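Local coordinates for BB0689 (Borrelia burgdorferi, PDB 4D53), which is an outer surface lipoprotein of the bacterial CAP superfamily whose precise biochemical role is not established, at residues K43-K48 and M65-K70; R79-S84 and N93-S98; G85-R90 and G115-T120. All coordinates share one frame; numbering follows the deposited sequence.

In the fold
From the N terminus, helix 10-26 packs against Leu88 of the 85-90 loop. Contact 1 closes the connection between helices 36-52 and 64-69 before the others open, so nothing nests. Contact 2 closes the short connection 85-92 between strand 75-84 and helix 91-96. Contact 3 crosses it, since 85-90 lies between the segments of contact 2, and closes the longer excursion 91-114 through helices 91-96 and 99-105 to strand 112-119. Contacts 2 and 3 lie on one face of the sheet, where Ile81 and Arg117 point, while helix 36-52 packs on the opposite face against Glu80, Leu82, Tyr116 and Leu118. The Arg67-Glu80 salt bridge joins contacts 1 and 2, and Ala94 meets Ile86 between contacts 2 and 3.

Contact 1. Residues K43-K48 and M65-K70; sequences KEYAIK and MQRIHK
Tyr45 and Arg67 carry this contact, which joins helices 36-52 and 64-69 on one face of the central sheet in the alpha-beta-alpha sandwich of the CAP fold. The guanidinium of Arg67 lies flat on the phenol ring, with the two planes only 3° apart and the group centres separated by 3.5 Å. This is a stacked cation-pi pair. Arg67 CZ stands over the ring face, and the chain comes in over one side of the ring, where Arg67 CD is 3.4 Å from Tyr45 CD1. A bend at chi3 (-64°) turns the end of the arginine so that it can lie along the ring instead of meeting it end-on.

Both groups are also held by their polar ends. Tyr45 OH is hydrogen-bonded to Thr56 O and Leu59 N, in the loop between the two helices. Arg67 reaches Thr62 OG1 through NH1, while NH2 bonds to His57 O and forms a salt bridge with Glu80 of strand 75-84. Together these partners would restrict rotation of both flat groups and keep the stack in place.

The other side of the contact is looser and nearer to solvent. Glu44 OE1 is hydrogen-bonded there to Tyr71 OH. Extended Lys70 reaches along the solvent side toward Glu44, and the two side chains cross at about a right angle without forming a salt bridge. Their charged ends are merely near each other, with Lys70 NZ staying 4.1 Å from Glu44 OE1.

Contact 2. Residues R79-S84 and N93-S98; sequences REILAS and NAWLNS
Ile81 places CG1 between its backbone N and carbonyl carbon (chi1 56°) and continues extended to CD1, while Trp95 carries CG anti to its carbonyl carbon; together these torsions set the methyl over the indole. Ile81 CD1 lies almost on the ring normal, 3.5 Å from the centroid of the six-membered ring of Trp95, in a CH-pi contact. Ala83, two residues along the strand and pointing to the same side, adds its CB at 3.8 Å from Trp95 CZ2, approaching obliquely.

This is one helical layer of the CAP domain seated on the sheet: alternate residues of strand 75-84 face helices 91-96 and 99-105, while Leu82, between Ile81 and Ala83, points to the opposite layer and touches Leu49 of helix 36-52. Its carbonyl, however, serves the tryptophan. Trp95 NE1 donates to Leu82 O over 2.9 Å, and the N-H...O angle of 174° makes the bond nearly straight. The oxygen lies in the plane of the indole, but the donor stands well above the carbonyl plane, 65° out of it. The bond satisfies the indole N-H inside a buried contact and fixes the ring's rotation, with His101 meeting the ring edge-to-face and Leu105 and Val129 packing nearby.

Contact 3. Residues G85-R90 and G115-T120; sequences GIELNR and GYRLKT
Arg117 NH2 is shared by two acidic side chains, Glu87 across this contact and Asp125 of the neighbouring strand. The salt bridge to Glu87 is long, with OE1 of Glu87 3.7 Å from NH2 of Arg117, and the bridge to Asp125 is the stronger attachment. Glu87 OE1 lies at the edge of the guanidinium, near its plane, although the carboxylate itself is turned by 70° against that plane. The CB of Glu87 points away from the strand, but because the chain folds back beyond CB (chi2 -61°) the carboxylate ends up nearer the arginine.

Arg117 reaches the loop as an extended chain from CG to NE. Its other terminal nitrogen, NH1, forms a salt bridge with Asp12 of helix 10-26 and lies 3.8 Å from Leu88 CB. The buried arginine thus sits among three carboxylates, which probably stabilise its positive charge. One face of the guanidinium is covered by the aliphatic chain of Lys119, whose CD stands 3.9 Å above the plane of Arg117.

On the loop side, Arg90 N donates to Glu87 O over 2.9 Å, closing a type I beta-turn over Leu88 and Asn89. Leu88, second in this turn, directs its side chain inward against Ile15 and Leu16 of helix 10-26 and against Phe127, the residue on which Arg117 also packs. A buried arginine on strand 112-119 thus ties the 85-90 loop and the first helix to the face of the sheet that carries Arg117 and Phe127, within the layered helix-sheet-helix core of the CAP superfamily.

Contact 1. Residues K43-K48 and M65-K70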
loop_
_atom_site.group_PDB
_atom_site.type_symbol
_atom_site.label_atom_id
_atom_site.label_comp_id
_atom_site.label_asym_id
_atom_site.label_seq_id
_atom_site.Cartn_x
_atom_site.Cartn_y
_atom_site.Cartn_z
ATOM N N LYS A 43 5.276 5.555 -0.916
ATOM C CA LYS A 43 6.641 5.610 -0.549
ATOM C C LYS A 43 6.967 6.699 0.488
ATOM O O LYS A 43 7.642 6.436 1.479
ATOM C CB LYS A 43 7.568 5.772 -1.790
ATOM C CG LYS A 43 9.051 5.808 -1.448
ATOM C CD LYS A 43 9.927 5.962 -2.729
ATOM C CE LYS A 43 11.410 5.830 -2.430
ATOM N NZ LYS A 43 12.204 5.965 -3.669
ATOM N N GLU A 44 6.391 7.865 0.287
ATOM C CA GLU A 44 6.650 8.996 1.205
ATOM C C GLU A 44 6.132 8.679 2.591
ATOM O O GLU A 44 6.792 8.929 3.621
ATOM C CB GLU A 44 5.957 10.248 0.695
ATOM C CG GLU A 44 6.674 10.789 -0.546
ATOM C CD GLU A 44 6.239 12.213 -0.984
ATOM O OE1 GLU A 44 5.414 12.899 -0.265
ATOM O OE2 GLU A 44 6.775 12.584 -2.076
ATOM N N TYR A 45 4.947 8.066 2.588
ATOM C CA TYR A 45 4.320 7.658 3.895
ATOM C C TYR A 45 5.064 6.516 4.588
ATOM O O TYR A 45 5.299 6.574 5.814
ATOM C CB TYR A 45 2.846 7.326 3.681
ATOM C CG TYR A 45 2.099 7.342 5.009
ATOM C CD1 TYR A 45 2.099 8.460 5.833
ATOM C CD2 TYR A 45 1.365 6.208 5.448
ATOM C CE1 TYR A 45 1.394 8.485 7.010
ATOM C CE2 TYR A 45 0.655 6.229 6.617
ATOM C CZ TYR A 45 0.658 7.374 7.417
ATOM O OH TYR A 45 -0.075 7.422 8.586
ATOM N N ALA A 46 5.497 5.504 3.829
ATOM C CA ALA A 46 6.199 4.408 4.399
ATOM C C ALA A 46 7.474 4.920 5.118
ATOM O O ALA A 46 7.859 4.477 6.237
ATOM C CB ALA A 46 6.589 3.381 3.335
ATOM N N ILE A 47 8.169 5.853 4.449
ATOM C CA ILE A 47 9.432 6.414 5.036
ATOM C C ILE A 47 9.148 7.184 6.374
ATOM O O ILE A 47 9.859 7.008 7.351
ATOM C CB ILE A 47 10.131 7.303 3.975
ATOM C CG1 ILE A 47 10.777 6.351 2.930
ATOM C CG2 ILE A 47 11.182 8.241 4.643
ATOM C CD1 ILE A 47 11.200 7.092 1.674
ATOM N N LYS A 48 8.053 7.922 6.408
ATOM C CA LYS A 48 7.609 8.622 7.638
ATOM C C LYS A 48 7.261 7.665 8.750
ATOM O O LYS A 48 7.631 7.909 9.921
ATOM C CB LYS A 48 6.491 9.553 7.393
ATOM C CG LYS A 48 6.856 10.673 6.492
ATOM C CD LYS A 48 5.765 11.731 6.573
ATOM C CE LYS A 48 6.164 12.944 5.745
ATOM N NZ LYS A 48 4.908 13.666 5.486
ATOM N N MET A 65 -6.666 9.817 2.238
ATOM C CA MET A 65 -7.188 10.736 1.144
ATOM C C MET A 65 -6.435 12.054 1.053
ATOM O O MET A 65 -6.048 12.504 -0.022
ATOM C CB MET A 65 -8.693 11.027 1.298
ATOM C CG MET A 65 -9.289 11.788 0.101
ATOM S SD MET A 65 -10.272 10.719 -0.981
ATOM C CE MET A 65 -11.607 10.234 0.117
ATOM N N GLN A 66 -6.181 12.659 2.216
ATOM C CA GLN A 66 -5.473 13.915 2.294
ATOM C C GLN A 66 -4.059 13.769 1.804
ATOM O O GLN A 66 -3.537 14.631 1.129
ATOM C CB GLN A 66 -5.532 14.301 3.760
ATOM C CG GLN A 66 -4.995 15.586 4.275
ATOM C CD GLN A 66 -5.470 15.814 5.736
ATOM O OE1 GLN A 66 -6.502 15.253 6.202
ATOM N NE2 GLN A 66 -4.710 16.644 6.464
ATOM N N ARG A 67 -3.395 12.643 2.120
ATOM C CA ARG A 67 -2.053 12.437 1.661
ATOM C C ARG A 67 -2.023 12.308 0.128
ATOM O O ARG A 67 -1.095 12.754 -0.503
ATOM C CB ARG A 67 -1.423 11.180 2.298
ATOM C CG ARG A 67 -1.065 11.459 3.733
ATOM C CD ARG A 67 -0.239 10.402 4.409
ATOM N NE ARG A 67 -0.936 9.146 4.521
ATOM C CZ ARG A 67 -1.760 8.810 5.531
ATOM N NH1 ARG A 67 -2.044 9.629 6.523
ATOM N NH2 ARG A 67 -2.351 7.635 5.547
ATOM N N ILE A 68 -3.013 11.644 -0.447
ATOM C CA ILE A 68 -3.069 11.529 -1.901
ATOM C C ILE A 68 -3.430 12.915 -2.526
ATOM O O ILE A 68 -2.836 13.294 -3.538
ATOM C CB ILE A 68 -4.086 10.483 -2.370
ATOM C CG1 ILE A 68 -3.635 9.075 -1.882
ATOM C CG2 ILE A 68 -4.164 10.499 -3.913
ATOM C CD1 ILE A 68 -4.709 8.029 -1.896
ATOM N N HIS A 69 -4.350 13.634 -1.901
ATOM C CA HIS A 69 -4.755 14.964 -2.433
ATOM C C HIS A 69 -3.659 15.992 -2.422
ATOM O O HIS A 69 -3.749 16.988 -3.107
ATOM C CB HIS A 69 -5.938 15.531 -1.725
ATOM C CG HIS A 69 -7.212 14.934 -2.158
ATOM N ND1 HIS A 69 -8.405 15.196 -1.526
ATOM C CD2 HIS A 69 -7.481 14.033 -3.127
ATOM C CE1 HIS A 69 -9.365 14.506 -2.110
ATOM N NE2 HIS A 69 -8.826 13.784 -3.078
ATOM N N LYS A 70 -2.589 15.746 -1.706
ATOM C CA LYS A 70 -1.445 16.632 -1.800
ATOM C C LYS A 70 -0.816 16.638 -3.180
ATOM O O LYS A 70 -0.221 17.620 -3.575
ATOM C CB LYS A 70 -0.399 16.244 -0.748
ATOM C CG LYS A 70 1.020 16.673 -1.037
ATOM C CD LYS A 70 1.913 16.472 0.190
ATOM C CE LYS A 70 3.338 16.967 -0.035
ATOM N NZ LYS A 70 4.189 16.572 1.128
#

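Contact 2. Residues R79-S84 and N93-S98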
loop_
_atom_site.group_PDB
_atom_site.type_symbol
_atom_site.label_atom_id
_atom_site.label_comp_id
_atom_site.label_asym_id
_atom_site.label_seq_id
_atom_site.Cartn_x
_atom_site.Cartn_y
_atom_site.Cartn_z
ATOM N N ARG A 79 -8.422 3.732 -0.457
ATOM C CA ARG A 79 -8.188 2.840 0.714
ATOM C C ARG A 79 -6.699 2.655 0.916
ATOM O O ARG A 79 -5.939 2.712 -0.073
ATOM C CB ARG A 79 -8.712 1.470 0.504
ATOM C CG ARG A 79 -10.221 1.490 0.333
ATOM C CD ARG A 79 -10.600 0.359 -0.529
ATOM N NE ARG A 79 -12.038 0.368 -0.819
ATOM C CZ ARG A 79 -12.950 0.043 0.069
ATOM N NH1 ARG A 79 -12.582 -0.275 1.304
ATOM N NH2 ARG A 79 -14.222 -0.032 -0.284
ATOM N N GLU A 80 -6.332 2.316 2.152
ATOM C CA GLU A 80 -4.913 2.144 2.524
ATOM C C GLU A 80 -4.784 0.919 3.380
ATOM O O GLU A 80 -5.578 0.752 4.353
ATOM C CB GLU A 80 -4.441 3.356 3.300
ATOM C CG GLU A 80 -3.016 3.177 3.848
ATOM C CD GLU A 80 -2.527 4.451 4.541
ATOM O OE1 GLU A 80 -2.821 4.633 5.762
ATOM O OE2 GLU A 80 -1.832 5.248 3.851
ATOM N N ILE A 81 -3.812 0.051 3.081
ATOM C CA ILE A 81 -3.448 -1.032 3.960
ATOM C C ILE A 81 -1.954 -0.950 4.311
ATOM O O ILE A 81 -1.146 -0.647 3.418
ATOM C CB ILE A 81 -3.808 -2.436 3.390
ATOM C CG1 ILE A 81 -3.185 -2.672 2.040
ATOM C CG2 ILE A 81 -5.380 -2.589 3.199
ATOM C CD1 ILE A 81 -3.389 -4.027 1.344
ATOM N N LEU A 82 -1.626 -1.314 5.560
ATOM C CA LEU A 82 -0.300 -1.334 6.062
ATOM C C LEU A 82 0.073 -2.660 6.552
ATOM O O LEU A 82 -0.798 -3.431 7.001
ATOM C CB LEU A 82 -0.201 -0.290 7.205
ATOM C CG LEU A 82 -0.789 1.084 6.932
ATOM C CD1 LEU A 82 -0.826 1.933 8.175
ATOM C CD2 LEU A 82 0.059 1.829 5.869
ATOM N N ALA A 83 1.363 -2.947 6.620
ATOM C CA ALA A 83 1.922 -4.100 7.273
ATOM C C ALA A 83 3.332 -3.812 7.750
ATOM O O ALA A 83 4.032 -3.028 7.134
ATOM C CB ALA A 83 1.931 -5.343 6.410
ATOM N N SER A 84 3.710 -4.429 8.838
ATOM C CA SER A 84 5.081 -4.327 9.332
ATOM C C SER A 84 5.594 -5.597 9.925
ATOM O O SER A 84 4.890 -6.335 10.631
ATOM C CB SER A 84 5.095 -3.244 10.400
ATOM O OG SER A 84 6.329 -3.057 10.959
ATOM N N ASN A 93 -1.709 -13.136 2.869
ATOM C CA ASN A 93 -2.499 -13.914 3.799
ATOM C C ASN A 93 -2.688 -13.236 5.128
ATOM O O ASN A 93 -3.792 -13.343 5.710
ATOM C CB ASN A 93 -1.957 -15.323 3.974
ATOM C CG ASN A 93 -2.306 -16.214 2.774
ATOM O OD1 ASN A 93 -3.302 -16.000 2.109
ATOM N ND2 ASN A 93 -1.517 -17.208 2.535
ATOM N N ALA A 94 -1.668 -12.490 5.591
ATOM C CA ALA A 94 -1.872 -11.751 6.819
ATOM C C ALA A 94 -2.995 -10.663 6.686
ATOM O O ALA A 94 -3.860 -10.446 7.611
ATOM C CB ALA A 94 -0.547 -11.129 7.255
ATOM N N TRP A 95 -3.067 -9.996 5.518
ATOM C CA TRP A 95 -4.129 -9.068 5.289
ATOM C C TRP A 95 -5.518 -9.779 5.097
ATOM O O TRP A 95 -6.518 -9.295 5.595
ATOM C CB TRP A 95 -3.838 -8.205 3.978
ATOM C CG TRP A 95 -2.814 -7.140 4.207
ATOM C CD1 TRP A 95 -2.689 -6.366 5.291
ATOM C CD2 TRP A 95 -1.871 -6.646 3.255
ATOM N NE1 TRP A 95 -1.701 -5.429 5.097
ATOM C CE2 TRP A 95 -1.124 -5.643 3.893
ATOM C CE3 TRP A 95 -1.510 -7.056 1.964
ATOM C CZ2 TRP A 95 -0.156 -4.903 3.230
ATOM C CZ3 TRP A 95 -0.477 -6.380 1.318
ATOM C CH2 TRP A 95 0.152 -5.313 1.934
ATOM N N LEU A 96 -5.535 -10.933 4.444
ATOM C CA LEU A 96 -6.782 -11.682 4.323
ATOM C C LEU A 96 -7.390 -12.077 5.694
ATOM O O LEU A 96 -8.611 -12.138 5.806
ATOM C CB LEU A 96 -6.661 -12.889 3.413
ATOM C CG LEU A 96 -6.476 -12.630 1.919
ATOM C CD1 LEU A 96 -6.151 -13.945 1.250
ATOM C CD2 LEU A 96 -7.701 -11.995 1.319
ATOM N N ASN A 97 -6.554 -12.285 6.708
ATOM C CA ASN A 97 -6.992 -12.652 8.060
ATOM C C ASN A 97 -7.594 -11.486 8.846
ATOM O O ASN A 97 -8.120 -11.707 9.925
ATOM C CB ASN A 97 -5.768 -13.348 8.748
ATOM C CG ASN A 97 -6.003 -13.740 10.206
ATOM O OD1 ASN A 97 -6.970 -14.452 10.525
ATOM N ND2 ASN A 97 -5.129 -13.182 11.133
ATOM N N SER A 98 -7.499 -10.259 8.309
ATOM C CA SER A 98 -8.093 -9.076 8.929
ATOM C C SER A 98 -9.300 -8.691 8.124
ATOM O O SER A 98 -9.153 -8.310 6.940
ATOM C CB SER A 98 -7.083 -7.916 8.947
ATOM O OG SER A 98 -7.694 -6.776 9.516
#

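Contact 3. Residues G85-R90 and G115-T120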
loop_
_atom_site.group_PDB
_atom_site.type_symbol
_atom_site.label_atom_id
_atom_site.label_comp_id
_atom_site.label_asym_id
_atom_site.label_seq_id
_atom_site.Cartn_x
_atom_site.Cartn_y
_atom_site.Cartn_z
ATOM N N GLY A 85 6.873 -5.870 9.672
ATOM C CA GLY A 85 7.507 -7.035 10.154
ATOM C C GLY A 85 6.989 -8.344 9.575
ATOM O O GLY A 85 7.072 -9.387 10.231
ATOM N N ILE A 86 6.387 -8.317 8.383
ATOM C CA ILE A 86 5.828 -9.525 7.765
ATOM C C ILE A 86 6.564 -9.799 6.432
ATOM O O ILE A 86 6.630 -8.907 5.614
ATOM C CB ILE A 86 4.254 -9.434 7.620
ATOM C CG1 ILE A 86 3.578 -9.199 8.982
ATOM C CG2 ILE A 86 3.705 -10.714 7.020
ATOM C CD1 ILE A 86 2.141 -8.844 8.929
ATOM N N GLU A 87 6.993 -11.024 6.183
ATOM C CA GLU A 87 7.684 -11.365 4.914
ATOM C C GLU A 87 6.790 -11.245 3.700
ATOM O O GLU A 87 5.557 -11.427 3.706
ATOM C CB GLU A 87 8.338 -12.736 4.957
ATOM C CG GLU A 87 9.437 -12.884 6.008
ATOM C CD GLU A 87 10.630 -11.932 5.834
ATOM O OE1 GLU A 87 10.956 -11.527 4.682
ATOM O OE2 GLU A 87 11.251 -11.569 6.887
ATOM N N LEU A 88 7.436 -10.982 2.583
ATOM C CA LEU A 88 6.692 -10.774 1.343
ATOM C C LEU A 88 5.750 -11.897 0.987
ATOM O O LEU A 88 4.654 -11.647 0.553
ATOM C CB LEU A 88 7.730 -10.544 0.182
ATOM C CG LEU A 88 7.219 -10.415 -1.255
ATOM C CD1 LEU A 88 6.351 -9.188 -1.410
ATOM C CD2 LEU A 88 8.435 -10.395 -2.235
ATOM N N ASN A 89 6.158 -13.150 1.220
ATOM C CA ASN A 89 5.377 -14.303 0.848
ATOM C C ASN A 89 4.342 -14.673 1.902
ATOM O O ASN A 89 3.606 -15.618 1.737
ATOM C CB ASN A 89 6.263 -15.542 0.459
ATOM C CG ASN A 89 7.041 -16.097 1.616
ATOM O OD1 ASN A 89 7.050 -15.545 2.699
ATOM N ND2 ASN A 89 7.738 -17.202 1.377
ATOM N N ARG A 90 4.200 -13.855 2.913
ATOM C CA ARG A 90 3.182 -14.010 3.961
ATOM C C ARG A 90 2.198 -12.866 4.099
ATOM O O ARG A 90 1.185 -12.983 4.801
ATOM C CB ARG A 90 3.869 -14.184 5.326
ATOM C CG ARG A 90 4.700 -15.483 5.495
ATOM C CD ARG A 90 4.018 -16.782 5.079
ATOM N NE ARG A 90 4.684 -17.913 5.779
ATOM C CZ ARG A 90 4.086 -18.922 6.470
ATOM N NH1 ARG A 90 2.771 -19.106 6.455
ATOM N NH2 ARG A 90 4.833 -19.806 7.173
ATOM N N GLY A 115 1.888 0.962 -4.364
ATOM C CA GLY A 115 2.474 0.683 -3.044
ATOM C C GLY A 115 3.938 0.759 -2.983
ATOM O O GLY A 115 4.656 1.009 -4.021
ATOM N N TYR A 116 4.447 0.497 -1.808
ATOM C CA TYR A 116 5.900 0.593 -1.551
ATOM C C TYR A 116 6.233 -0.296 -0.362
ATOM O O TYR A 116 5.421 -0.404 0.601
ATOM C CB TYR A 116 6.323 2.067 -1.317
ATOM C CG TYR A 116 7.844 2.218 -1.102
ATOM C CD1 TYR A 116 8.756 2.116 -2.197
ATOM C CD2 TYR A 116 8.387 2.338 0.166
ATOM C CE1 TYR A 116 10.147 2.201 -2.008
ATOM C CE2 TYR A 116 9.771 2.445 0.346
ATOM C CZ TYR A 116 10.634 2.352 -0.744
ATOM O OH TYR A 116 11.994 2.433 -0.471
ATOM N N ARG A 117 7.399 -0.918 -0.404
ATOM C CA ARG A 117 7.973 -1.650 0.685
ATOM C C ARG A 117 9.244 -0.930 1.146
ATOM O O ARG A 117 10.215 -0.811 0.406
ATOM C CB ARG A 117 8.248 -3.097 0.364
ATOM C CG ARG A 117 8.708 -3.929 1.554
ATOM C CD ARG A 117 9.392 -5.222 1.189
ATOM N NE ARG A 117 9.500 -6.155 2.311
ATOM C CZ ARG A 117 9.886 -7.444 2.229
ATOM N NH1 ARG A 117 10.316 -7.981 1.095
ATOM N NH2 ARG A 117 9.896 -8.235 3.293
ATOM N N LEU A 118 9.209 -0.449 2.375
ATOM C CA LEU A 118 10.431 0.074 3.082
ATOM C C LEU A 118 11.145 -1.009 3.812
ATOM O O LEU A 118 10.590 -1.732 4.657
ATOM C CB LEU A 118 10.040 1.228 4.010
ATOM C CG LEU A 118 11.214 1.679 4.888
ATOM C CD1 LEU A 118 12.233 2.412 4.016
ATOM C CD2 LEU A 118 10.643 2.598 5.927
ATOM N N LYS A 119 12.400 -1.297 3.390
ATOM C CA LYS A 119 13.192 -2.313 4.045
ATOM C C LYS A 119 14.561 -1.691 4.259
ATOM O O LYS A 119 15.128 -1.051 3.330
ATOM C CB LYS A 119 13.183 -3.512 3.175
ATOM C CG LYS A 119 13.618 -4.780 3.773
ATOM C CD LYS A 119 13.460 -5.894 2.766
ATOM C CE LYS A 119 14.238 -7.059 3.353
ATOM N NZ LYS A 119 14.229 -8.284 2.521
ATOM N N THR A 120 15.010 -1.670 5.499
ATOM C CA THR A 120 16.196 -0.897 5.840
ATOM C C THR A 120 17.240 -1.797 6.414
ATOM O O THR A 120 16.981 -2.935 6.753
ATOM C CB THR A 120 15.976 0.152 6.881
ATOM O OG1 THR A 120 15.693 -0.513 8.135
ATOM C CG2 THR A 120 14.969 1.128 6.419
#